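Local coordinates for beta chain (Acipenser persicus, PDB 6IYH), which probably carries oxygen in sturgeon blood as the haem-bearing beta chain of a haemoglobin of four protein chains, at residues B[82-85]-B[86-89]; B[88-91]-B[92-96]; B[99-102]-B[103-106]. All blocks are in the same frame, centred on the assembly; numbering follows the deposited sequence.

Contact 1: B[82-85]-B[86-89]; sequences DAFT and ALST. With HEM (protoporphyrin IX containing Fe), chain D.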
loop_
_atom_site.group_PDB
_atom_site.type_symbol
_atom_site.label_atom_id
_atom_site.label_comp_id
_atom_site.label_asym_id
_atom_site.label_seq_id
_atom_site.Cartn_x
_atom_site.Cartn_y
_atom_site.Cartn_z
ATOM N N ASP B 82 3.481 23.033 -3.500
ATOM C CA ASP B 82 2.941 24.283 -4.116
ATOM C C ASP B 82 3.062 24.285 -5.662
ATOM O O ASP B 82 2.115 24.535 -6.419
ATOM C CB ASP B 82 3.620 25.568 -3.494
ATOM C CG ASP B 82 3.377 26.891 -4.350
ATOM O OD1 ASP B 82 4.145 27.160 -5.327
ATOM O OD2 ASP B 82 2.414 27.667 -4.043
ATOM N N ALA B 83 4.248 23.958 -6.138
ATOM C CA ALA B 83 4.527 23.969 -7.557
ATOM C C ALA B 83 3.685 22.909 -8.343
ATOM O O ALA B 83 3.283 23.121 -9.514
ATOM C CB ALA B 83 6.007 23.700 -7.714
ATOM N N PHE B 84 3.377 21.793 -7.670
ATOM C CA PHE B 84 2.664 20.690 -8.323
ATOM C C PHE B 84 1.149 20.722 -8.059
ATOM O O PHE B 84 0.414 19.804 -8.406
ATOM C CB PHE B 84 3.292 19.364 -7.888
ATOM C CG PHE B 84 4.371 18.820 -8.828
ATOM C CD1 PHE B 84 5.276 19.641 -9.528
ATOM C CD2 PHE B 84 4.524 17.437 -8.966
ATOM C CE1 PHE B 84 6.283 19.084 -10.356
ATOM C CE2 PHE B 84 5.523 16.873 -9.803
ATOM C CZ PHE B 84 6.390 17.696 -10.485
ATOM N N THR B 85 0.658 21.793 -7.463
ATOM C CA THR B 85 -0.769 21.891 -7.215
ATOM C C THR B 85 -1.658 21.612 -8.384
ATOM O O THR B 85 -2.543 20.770 -8.279
ATOM C CB THR B 85 -1.156 23.293 -6.641
ATOM O OG1 THR B 85 -0.463 23.496 -5.424
ATOM C CG2 THR B 85 -2.605 23.314 -6.359
ATOM N N ALA B 86 -1.492 22.296 -9.499
ATOM C CA ALA B 86 -2.336 22.058 -10.636
ATOM C C ALA B 86 -2.162 20.603 -11.156
ATOM O O ALA B 86 -3.138 19.955 -11.609
ATOM C CB ALA B 86 -2.038 23.051 -11.781
ATOM N N LEU B 87 -0.917 20.169 -11.221
ATOM C CA LEU B 87 -0.614 18.839 -11.759
ATOM C C LEU B 87 -1.262 17.736 -10.911
ATOM O O LEU B 87 -1.785 16.734 -11.465
ATOM C CB LEU B 87 0.934 18.664 -11.883
ATOM C CG LEU B 87 1.396 17.547 -12.745
ATOM C CD1 LEU B 87 0.925 17.659 -14.207
ATOM C CD2 LEU B 87 2.915 17.397 -12.682
ATOM N N SER B 88 -1.182 17.896 -9.615
ATOM C CA SER B 88 -1.864 16.992 -8.670
ATOM C C SER B 88 -3.357 16.982 -8.891
ATOM O O SER B 88 -3.981 15.925 -9.046
ATOM C CB SER B 88 -1.558 17.372 -7.249
ATOM O OG SER B 88 -2.309 16.529 -6.352
ATOM N N THR B 89 -3.945 18.185 -8.970
ATOM C CA THR B 89 -5.357 18.263 -9.265
ATOM C C THR B 89 -5.756 17.638 -10.538
ATOM O O THR B 89 -6.758 16.916 -10.597
ATOM C CB THR B 89 -5.893 19.730 -9.251
ATOM O OG1 THR B 89 -5.600 20.328 -8.000
ATOM C CG2 THR B 89 -7.389 19.715 -9.338
HETATM C CHA HEM D . -0.052 13.674 -17.906
HETATM C CHB HEM D . 3.574 14.315 -14.825
HETATM C CHC HEM D . 2.624 9.945 -12.930
HETATM C CHD HEM D . -1.106 9.416 -15.940
HETATM C C1A HEM D . 0.993 14.200 -17.183
HETATM C C2A HEM D . 1.629 15.430 -17.540
HETATM C C3A HEM D . 2.643 15.600 -16.710
HETATM C C4A HEM D . 2.690 14.478 -15.840
HETATM C CMA HEM D . 3.615 16.781 -16.692
HETATM C CAA HEM D . 1.232 16.402 -18.636
HETATM C CBA HEM D . 0.333 17.480 -18.037
HETATM C CGA HEM D . -0.115 18.544 -19.030
HETATM O O1A HEM D . -0.876 18.278 -19.983
HETATM O O2A HEM D . 0.257 19.724 -18.896
HETATM C C1B HEM D . 3.648 13.155 -14.026
HETATM C C2B HEM D . 4.606 12.954 -12.973
HETATM C C3B HEM D . 4.373 11.693 -12.507
HETATM C C4B HEM D . 3.183 11.195 -13.185
HETATM C CMB HEM D . 5.778 13.842 -12.521
HETATM C CAB HEM D . 5.032 10.889 -11.455
HETATM C CBB HEM D . 6.253 11.169 -10.965
HETATM C C1C HEM D . 1.577 9.352 -13.593
HETATM C C2C HEM D . 0.994 8.048 -13.363
HETATM C C3C HEM D . -0.085 7.914 -14.224
HETATM C C4C HEM D . -0.218 9.185 -14.940
HETATM C CMC HEM D . 1.664 7.058 -12.477
HETATM C CAC HEM D . -0.978 6.759 -14.492
HETATM C CBC HEM D . -0.705 5.552 -13.974
HETATM C C1D HEM D . -1.046 10.549 -16.770
HETATM C C2D HEM D . -1.945 10.694 -17.902
HETATM C C3D HEM D . -1.709 11.898 -18.442
HETATM C C4D HEM D . -0.610 12.421 -17.628
HETATM C CMD HEM D . -3.046 9.714 -18.317
HETATM C CAD HEM D . -2.350 12.528 -19.670
HETATM C CBD HEM D . -1.646 11.827 -20.870
HETATM C CGD HEM D . -2.058 12.268 -22.266
HETATM O O1D HEM D . -1.479 13.204 -22.845
HETATM O O2D HEM D . -2.919 11.628 -22.863
HETATM N NA HEM D . 1.648 13.646 -16.167
HETATM N NB HEM D . 2.770 12.127 -14.064
HETATM N NC HEM D . 0.774 10.002 -14.520
HETATM N ND HEM D . -0.229 11.611 -16.562
HETATM FE FE HEM D . 1.194 11.878 -15.336
HETATM O O HOH W 1 1.433 22.112 -11.036
HETATM O O HOH W 2 0.312 24.694 -9.590
HETATM O O HOH W 3 2.449 10.810 -16.608
#
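Leu87 sets a methyl group over the ring of Phe84, three residues back in the chain. This is a CH-pi contact. Leu87 CD2 stands 4.0 Å from the centroid of the Phe84 ring, only 14° off the ring normal. It is shifted a little toward the rim. The two side chains run side by side and point the same way. Leu87 holds CG anti to its N (chi1 -164°), which sends both methyls toward the haem. Both meet it, Leu87 CD1 at 3.7 Å from HEM C3A; CD2 lies between the Phe84 ring and HEM CHB. On the protein side, Phe84 packs against Ile136, Ala139 and Leu140 of helix 123-142 and against Ser69 and Ala73 of helix 57-75.

The hydrogen bonds start the helix. Phe84 is at the N-cap position of helix 85-94, and Phe84 O accepts Ser88 N at 2.8 Å. Thr85 O takes two donors from one residue, Thr89 N and Thr89 OG1. They come from opposite faces of the carbonyl plane, OG1 at 3.1 Å from Thr85 O. With chi1 -56°, Thr89 OG1 lies beside its own N and can reach back one turn. Ser88 OG turns elsewhere, to Leu140 O and Glu143 N.

Water 1 bridges Ala83 O and Leu87 N, which stand too far apart for a direct helical bond. It donates to Ala83 O at 2.6 Å and accepts from Leu87 N. Water 2 accepts from Ala86 N at 3.0 Å, with a weak bond to Ala83 O. The N-H groups of Ala86 and Leu87 are thus met by solvent.

The contact spans the junction between helix 80-83 and helix 85-94, centred on Phe84. It matches the F' to F junction of a globin, where the start of the proximal helix meets the haem rim.

Contact 2: B[88-91]-B[92-96]; sequences STFH and SETLH. With HEM (protoporphyrin IX containing Fe), chain D.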
loop_
_atom_site.group_PDB
_atom_site.type_symbol
_atom_site.label_atom_id
_atom_site.label_comp_id
_atom_site.label_asym_id
_atom_site.label_seq_id
_atom_site.Cartn_x
_atom_site.Cartn_y
_atom_site.Cartn_z
ATOM N N SER B 88 -1.182 17.896 -9.615
ATOM C CA SER B 88 -1.864 16.992 -8.670
ATOM C C SER B 88 -3.357 16.982 -8.891
ATOM O O SER B 88 -3.981 15.925 -9.046
ATOM C CB SER B 88 -1.558 17.372 -7.249
ATOM O OG SER B 88 -2.309 16.529 -6.352
ATOM N N THR B 89 -3.945 18.185 -8.970
ATOM C CA THR B 89 -5.357 18.263 -9.265
ATOM C C THR B 89 -5.756 17.638 -10.538
ATOM O O THR B 89 -6.758 16.916 -10.597
ATOM C CB THR B 89 -5.893 19.730 -9.251
ATOM O OG1 THR B 89 -5.600 20.328 -8.000
ATOM C CG2 THR B 89 -7.389 19.715 -9.338
ATOM N N PHE B 90 -4.926 17.808 -11.563
ATOM C CA PHE B 90 -5.161 17.201 -12.835
ATOM C C PHE B 90 -5.189 15.657 -12.740
ATOM O O PHE B 90 -6.067 14.999 -13.316
ATOM C CB PHE B 90 -4.069 17.645 -13.807
ATOM C CG PHE B 90 -4.181 17.060 -15.181
ATOM C CD1 PHE B 90 -5.279 17.330 -16.009
ATOM C CD2 PHE B 90 -3.139 16.294 -15.688
ATOM C CE1 PHE B 90 -5.365 16.793 -17.285
ATOM C CE2 PHE B 90 -3.234 15.732 -16.960
ATOM C CZ PHE B 90 -4.322 16.011 -17.787
ATOM N N HIS B 91 -4.202 15.090 -12.054
ATOM C CA HIS B 91 -4.140 13.622 -12.045
ATOM C C HIS B 91 -5.249 13.063 -11.200
ATOM O O HIS B 91 -5.701 11.966 -11.499
ATOM C CB HIS B 91 -2.827 13.142 -11.485
ATOM C CG HIS B 91 -1.699 13.215 -12.477
ATOM N ND1 HIS B 91 -0.949 14.375 -12.683
ATOM C CD2 HIS B 91 -1.181 12.280 -13.295
ATOM C CE1 HIS B 91 -0.030 14.128 -13.589
ATOM N NE2 HIS B 91 -0.163 12.876 -13.984
ATOM N N SER B 92 -5.680 13.802 -10.166
ATOM C CA SER B 92 -6.867 13.382 -9.391
ATOM C C SER B 92 -8.213 13.561 -10.102
ATOM O O SER B 92 -8.986 12.616 -10.387
ATOM C CB SER B 92 -6.892 14.151 -8.067
ATOM O OG SER B 92 -8.160 13.961 -7.475
ATOM N N GLU B 93 -8.527 14.822 -10.423
ATOM C CA GLU B 93 -9.898 15.167 -10.830
ATOM C C GLU B 93 -10.186 14.929 -12.263
ATOM O O GLU B 93 -11.305 14.681 -12.594
ATOM C CB GLU B 93 -10.177 16.623 -10.437
ATOM C CG GLU B 93 -10.081 16.832 -8.930
ATOM C CD GLU B 93 -10.113 18.304 -8.502
ATOM O OE1 GLU B 93 -10.361 19.170 -9.374
ATOM O OE2 GLU B 93 -9.860 18.595 -7.294
ATOM N N THR B 94 -9.222 15.042 -13.175
ATOM C CA THR B 94 -9.434 14.722 -14.572
ATOM C C THR B 94 -9.119 13.305 -14.862
ATOM O O THR B 94 -9.856 12.668 -15.604
ATOM C CB THR B 94 -8.598 15.712 -15.469
ATOM O OG1 THR B 94 -9.008 17.052 -15.169
ATOM C CG2 THR B 94 -8.744 15.498 -16.879
ATOM N N LEU B 95 -8.008 12.765 -14.308
ATOM C CA LEU B 95 -7.505 11.459 -14.788
ATOM C C LEU B 95 -7.899 10.309 -13.865
ATOM O O LEU B 95 -7.866 9.148 -14.290
ATOM C CB LEU B 95 -5.998 11.487 -14.929
ATOM C CG LEU B 95 -5.441 12.578 -15.870
ATOM C CD1 LEU B 95 -3.932 12.362 -15.913
ATOM C CD2 LEU B 95 -5.969 12.513 -17.287
ATOM N N HIS B 96 -8.230 10.643 -12.632
ATOM C CA HIS B 96 -8.634 9.683 -11.627
ATOM C C HIS B 96 -7.533 8.642 -11.364
ATOM O O HIS B 96 -7.831 7.461 -11.133
ATOM C CB HIS B 96 -9.927 8.969 -11.999
ATOM C CG HIS B 96 -10.976 9.887 -12.579
ATOM N ND1 HIS B 96 -11.727 10.743 -11.811
ATOM C CD2 HIS B 96 -11.359 10.080 -13.855
ATOM C CE1 HIS B 96 -12.521 11.458 -12.598
ATOM N NE2 HIS B 96 -12.310 11.084 -13.842
HETATM C CHA HEM D . -0.052 13.674 -17.906
HETATM C CHB HEM D . 3.574 14.315 -14.825
HETATM C CHC HEM D . 2.624 9.945 -12.930
HETATM C CHD HEM D . -1.106 9.416 -15.940
HETATM C C1A HEM D . 0.993 14.200 -17.183
HETATM C C2A HEM D . 1.629 15.430 -17.540
HETATM C C3A HEM D . 2.643 15.600 -16.710
HETATM C C4A HEM D . 2.690 14.478 -15.840
HETATM C CMA HEM D . 3.615 16.781 -16.692
HETATM C CAA HEM D . 1.232 16.402 -18.636
HETATM C CBA HEM D . 0.333 17.480 -18.037
HETATM C CGA HEM D . -0.115 18.544 -19.030
HETATM O O1A HEM D . -0.876 18.278 -19.983
HETATM O O2A HEM D . 0.257 19.724 -18.896
HETATM C C1B HEM D . 3.648 13.155 -14.026
HETATM C C2B HEM D . 4.606 12.954 -12.973
HETATM C C3B HEM D . 4.373 11.693 -12.507
HETATM C C4B HEM D . 3.183 11.195 -13.185
HETATM C CMB HEM D . 5.778 13.842 -12.521
HETATM C CAB HEM D . 5.032 10.889 -11.455
HETATM C CBB HEM D . 6.253 11.169 -10.965
HETATM C C1C HEM D . 1.577 9.352 -13.593
HETATM C C2C HEM D . 0.994 8.048 -13.363
HETATM C C3C HEM D . -0.085 7.914 -14.224
HETATM C C4C HEM D . -0.218 9.185 -14.940
HETATM C CMC HEM D . 1.664 7.058 -12.477
HETATM C CAC HEM D . -0.978 6.759 -14.492
HETATM C CBC HEM D . -0.705 5.552 -13.974
HETATM C C1D HEM D . -1.046 10.549 -16.770
HETATM C C2D HEM D . -1.945 10.694 -17.902
HETATM C C3D HEM D . -1.709 11.898 -18.442
HETATM C C4D HEM D . -0.610 12.421 -17.628
HETATM C CMD HEM D . -3.046 9.714 -18.317
HETATM C CAD HEM D . -2.350 12.528 -19.670
HETATM C CBD HEM D . -1.646 11.827 -20.870
HETATM C CGD HEM D . -2.058 12.268 -22.266
HETATM O O1D HEM D . -1.479 13.204 -22.845
HETATM O O2D HEM D . -2.919 11.628 -22.863
HETATM N NA HEM D . 1.648 13.646 -16.167
HETATM N NB HEM D . 2.770 12.127 -14.064
HETATM N NC HEM D . 0.774 10.002 -14.520
HETATM N ND HEM D . -0.229 11.611 -16.562
HETATM FE FE HEM D . 1.194 11.878 -15.336
HETATM O O HOH W 3 2.449 10.810 -16.608
#
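Phe90 O accepts from both Thr94 N and Leu95 N, so the helix widens into a pi-type turn at 92-94. Leu95 N, at 3.1 Å from Phe90 O, lies nearly in line with the carbonyl, whereas Thr94 N stands above its plane. Before this, Glu93 N binds Thr89 O in regular helical fashion.

His91 NE2 binds the haem iron at 2.2 Å. Water 3 is the other axial ligand, 2.1 Å from HEM FE. The ND1 of His91 bonds to Leu87 O, which would fix the rotation of the imidazole.

Leu95 lies alongside His91 and points the same way. Leu95 CD1 lies against the porphyrin, 3.3 Å from HEM C2D. Leu95 CG sits over a face of the Phe90 ring, 4.2 Å from the centroid and 18° off the normal. A chi1 of 179° swings the Phe90 ring away from its own N and out to the haem rim. There its edge meets HEM CHA in the ring plane; Phe90 CE2 is 3.9 Å from HEM CHA. Thr94 CG2 touches the ring obliquely at CE1.

This is the proximal haem site of the globin fold, with the iron-binding histidine on helix F.

Contact 3: B[99-102]-B[103-106]; sequences PDNF and QHFG. With HEM (protoporphyrin IX containing Fe), chain D.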
loop_
_atom_site.group_PDB
_atom_site.type_symbol
_atom_site.label_atom_id
_atom_site.label_comp_id
_atom_site.label_asym_id
_atom_site.label_seq_id
_atom_site.Cartn_x
_atom_site.Cartn_y
_atom_site.Cartn_z
ATOM N N PRO B 99 -3.372 6.955 -6.460
ATOM C CA PRO B 99 -2.025 7.439 -6.094
ATOM C C PRO B 99 -0.981 6.355 -5.847
ATOM O O PRO B 99 0.214 6.660 -5.866
ATOM C CB PRO B 99 -2.252 8.211 -4.805
ATOM C CG PRO B 99 -3.717 8.411 -4.702
ATOM C CD PRO B 99 -4.443 7.457 -5.546
ATOM N N ASP B 100 -1.394 5.086 -5.636
ATOM C CA ASP B 100 -0.382 4.031 -5.550
ATOM C C ASP B 100 0.451 3.923 -6.788
ATOM O O ASP B 100 1.597 3.571 -6.725
ATOM C CB ASP B 100 -1.050 2.663 -5.330
ATOM C CG ASP B 100 -1.544 2.478 -3.918
ATOM O OD1 ASP B 100 -1.377 3.363 -3.073
ATOM O OD2 ASP B 100 -2.045 1.403 -3.648
ATOM N N ASN B 101 -0.096 4.318 -7.931
ATOM C CA ASN B 101 0.663 4.295 -9.143
ATOM C C ASN B 101 1.812 5.328 -9.189
ATOM O O ASN B 101 2.795 5.052 -9.897
ATOM C CB ASN B 101 -0.231 4.488 -10.304
ATOM C CG ASN B 101 -1.259 3.388 -10.404
ATOM O OD1 ASN B 101 -0.878 2.247 -10.563
ATOM N ND2 ASN B 101 -2.526 3.741 -10.356
ATOM N N PHE B 102 1.730 6.450 -8.471
ATOM C CA PHE B 102 2.890 7.352 -8.374
ATOM C C PHE B 102 4.093 6.635 -7.733
ATOM O O PHE B 102 5.244 6.875 -8.135
ATOM C CB PHE B 102 2.534 8.614 -7.564
ATOM C CG PHE B 102 1.363 9.396 -8.144
ATOM C CD1 PHE B 102 1.263 9.657 -9.531
ATOM C CD2 PHE B 102 0.410 9.898 -7.320
ATOM C CE1 PHE B 102 0.168 10.380 -10.040
ATOM C CE2 PHE B 102 -0.680 10.626 -7.839
ATOM C CZ PHE B 102 -0.797 10.850 -9.160
ATOM N N GLN B 103 3.837 5.744 -6.754
ATOM C CA GLN B 103 4.873 4.970 -6.100
ATOM C C GLN B 103 5.453 3.979 -7.037
ATOM O O GLN B 103 6.689 3.787 -7.064
ATOM C CB GLN B 103 4.401 4.283 -4.851
ATOM C CG GLN B 103 3.865 5.331 -3.888
ATOM C CD GLN B 103 3.632 4.885 -2.456
ATOM O OE1 GLN B 103 2.877 5.554 -1.686
ATOM N NE2 GLN B 103 4.333 3.828 -2.039
ATOM N N HIS B 104 4.595 3.341 -7.830
ATOM C CA HIS B 104 5.060 2.441 -8.846
ATOM C C HIS B 104 5.987 3.164 -9.838
ATOM O O HIS B 104 7.061 2.661 -10.209
ATOM C CB HIS B 104 3.926 1.744 -9.623
ATOM C CG HIS B 104 3.072 0.883 -8.753
ATOM N ND1 HIS B 104 3.564 0.210 -7.641
ATOM C CD2 HIS B 104 1.755 0.595 -8.801
ATOM C CE1 HIS B 104 2.585 -0.471 -7.080
ATOM N NE2 HIS B 104 1.494 -0.290 -7.788
ATOM N N PHE B 105 5.557 4.343 -10.312
ATOM C CA PHE B 105 6.386 5.074 -11.231
ATOM C C PHE B 105 7.742 5.497 -10.585
ATOM O O PHE B 105 8.776 5.391 -11.223
ATOM C CB PHE B 105 5.703 6.314 -11.807
ATOM C CG PHE B 105 6.566 7.012 -12.801
ATOM C CD1 PHE B 105 6.681 6.544 -14.083
ATOM C CD2 PHE B 105 7.445 8.022 -12.401
ATOM C CE1 PHE B 105 7.446 7.188 -15.017
ATOM C CE2 PHE B 105 8.284 8.640 -13.305
ATOM C CZ PHE B 105 8.306 8.243 -14.613
ATOM N N GLY B 106 7.716 5.926 -9.350
ATOM C CA GLY B 106 8.925 6.318 -8.659
ATOM C C GLY B 106 9.860 5.147 -8.567
ATOM O O GLY B 106 11.076 5.306 -8.730
HETATM C CHA HEM D . -0.052 13.674 -17.906
HETATM C CHB HEM D . 3.574 14.315 -14.825
HETATM C CHC HEM D . 2.624 9.945 -12.930
HETATM C CHD HEM D . -1.106 9.416 -15.940
HETATM C C1A HEM D . 0.993 14.200 -17.183
HETATM C C2A HEM D . 1.629 15.430 -17.540
HETATM C C3A HEM D . 2.643 15.600 -16.710
HETATM C C4A HEM D . 2.690 14.478 -15.840
HETATM C CMA HEM D . 3.615 16.781 -16.692
HETATM C CAA HEM D . 1.232 16.402 -18.636
HETATM C CBA HEM D . 0.333 17.480 -18.037
HETATM C CGA HEM D . -0.115 18.544 -19.030
HETATM O O1A HEM D . -0.876 18.278 -19.983
HETATM O O2A HEM D . 0.257 19.724 -18.896
HETATM C C1B HEM D . 3.648 13.155 -14.026
HETATM C C2B HEM D . 4.606 12.954 -12.973
HETATM C C3B HEM D . 4.373 11.693 -12.507
HETATM C C4B HEM D . 3.183 11.195 -13.185
HETATM C CMB HEM D . 5.778 13.842 -12.521
HETATM C CAB HEM D . 5.032 10.889 -11.455
HETATM C CBB HEM D . 6.253 11.169 -10.965
HETATM C C1C HEM D . 1.577 9.352 -13.593
HETATM C C2C HEM D . 0.994 8.048 -13.363
HETATM C C3C HEM D . -0.085 7.914 -14.224
HETATM C C4C HEM D . -0.218 9.185 -14.940
HETATM C CMC HEM D . 1.664 7.058 -12.477
HETATM C CAC HEM D . -0.978 6.759 -14.492
HETATM C CBC HEM D . -0.705 5.552 -13.974
HETATM C C1D HEM D . -1.046 10.549 -16.770
HETATM C C2D HEM D . -1.945 10.694 -17.902
HETATM C C3D HEM D . -1.709 11.898 -18.442
HETATM C C4D HEM D . -0.610 12.421 -17.628
HETATM C CMD HEM D . -3.046 9.714 -18.317
HETATM C CAD HEM D . -2.350 12.528 -19.670
HETATM C CBD HEM D . -1.646 11.827 -20.870
HETATM C CGD HEM D . -2.058 12.268 -22.266
HETATM O O1D HEM D . -1.479 13.204 -22.845
HETATM O O2D HEM D . -2.919 11.628 -22.863
HETATM N NA HEM D . 1.648 13.646 -16.167
HETATM N NB HEM D . 2.770 12.127 -14.064
HETATM N NC HEM D . 0.774 10.002 -14.520
HETATM N ND HEM D . -0.229 11.611 -16.562
HETATM FE FE HEM D . 1.194 11.878 -15.336
HETATM O O HOH W 4 1.107 7.204 -3.408
HETATM O O HOH W 3 2.449 10.810 -16.608
#
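Asn101 and His104 both keep CG beside the backbone N (chi1 -61° and -62°), and this brings the amide and the imidazole together on one side of the helix. Asn101 OD1 lies at the edge of the ring, 3.6 Å from His104 CD2. The two planes are 61° apart. Asp100 O sits over one face of the His104 ring and also accepts His104 N at 3.2 Å.

Asn101 ND2 bonds to an acidic side chain of another protein chain and weakly to Asp98 O.

Water 4 closes the first turn. It donates to Pro99 O at 2.7 Å and to Gln103 OE1 at 3.0 Å, reached by an extended Gln103 side chain.

Asn101, Phe102 and Phe105 all meet the haem; Asn101 O is 3.5 Å from HEM CMC. Phe102 turns its ring edge to the haem, with Phe102 CD1 3.7 Å from HEM CHC. Phe105 CD2 touches the vinyl carbon HEM CBB at 3.7 Å. The helix bonds Phe105 N to Asn101 O and Gly106 N to Phe102 O tie these residues together.

On helix 100-117, Phe102 packs on helix 123-142 and Phe105 on helices 57-75 and 19-33. His104 meets Leu30 of helix 19-33 and stacks on Tyr34.

How the contacts relate
Contact 1 comes first along the chain and spans the junction between helix 80-83 and helix 85-94. Contact 2 takes over on helix 85-94, sharing Ser88 and Thr89, and carries on past it to His96. After the turn that follows, contact 3 spans the start of helix 100-117. None closes a long loop. Contacts 1 and 2 overlap, and contact 3 follows in series without nesting or crossing. Contacts 2 and 3 touch directly, where His91 CB packs against Phe102 CZ at 3.8 Å. Contacts 1 and 3 do not touch; their nearest atoms are about 6 Å apart. All three reach the haem, which ties helices 85-94 and 100-117 together.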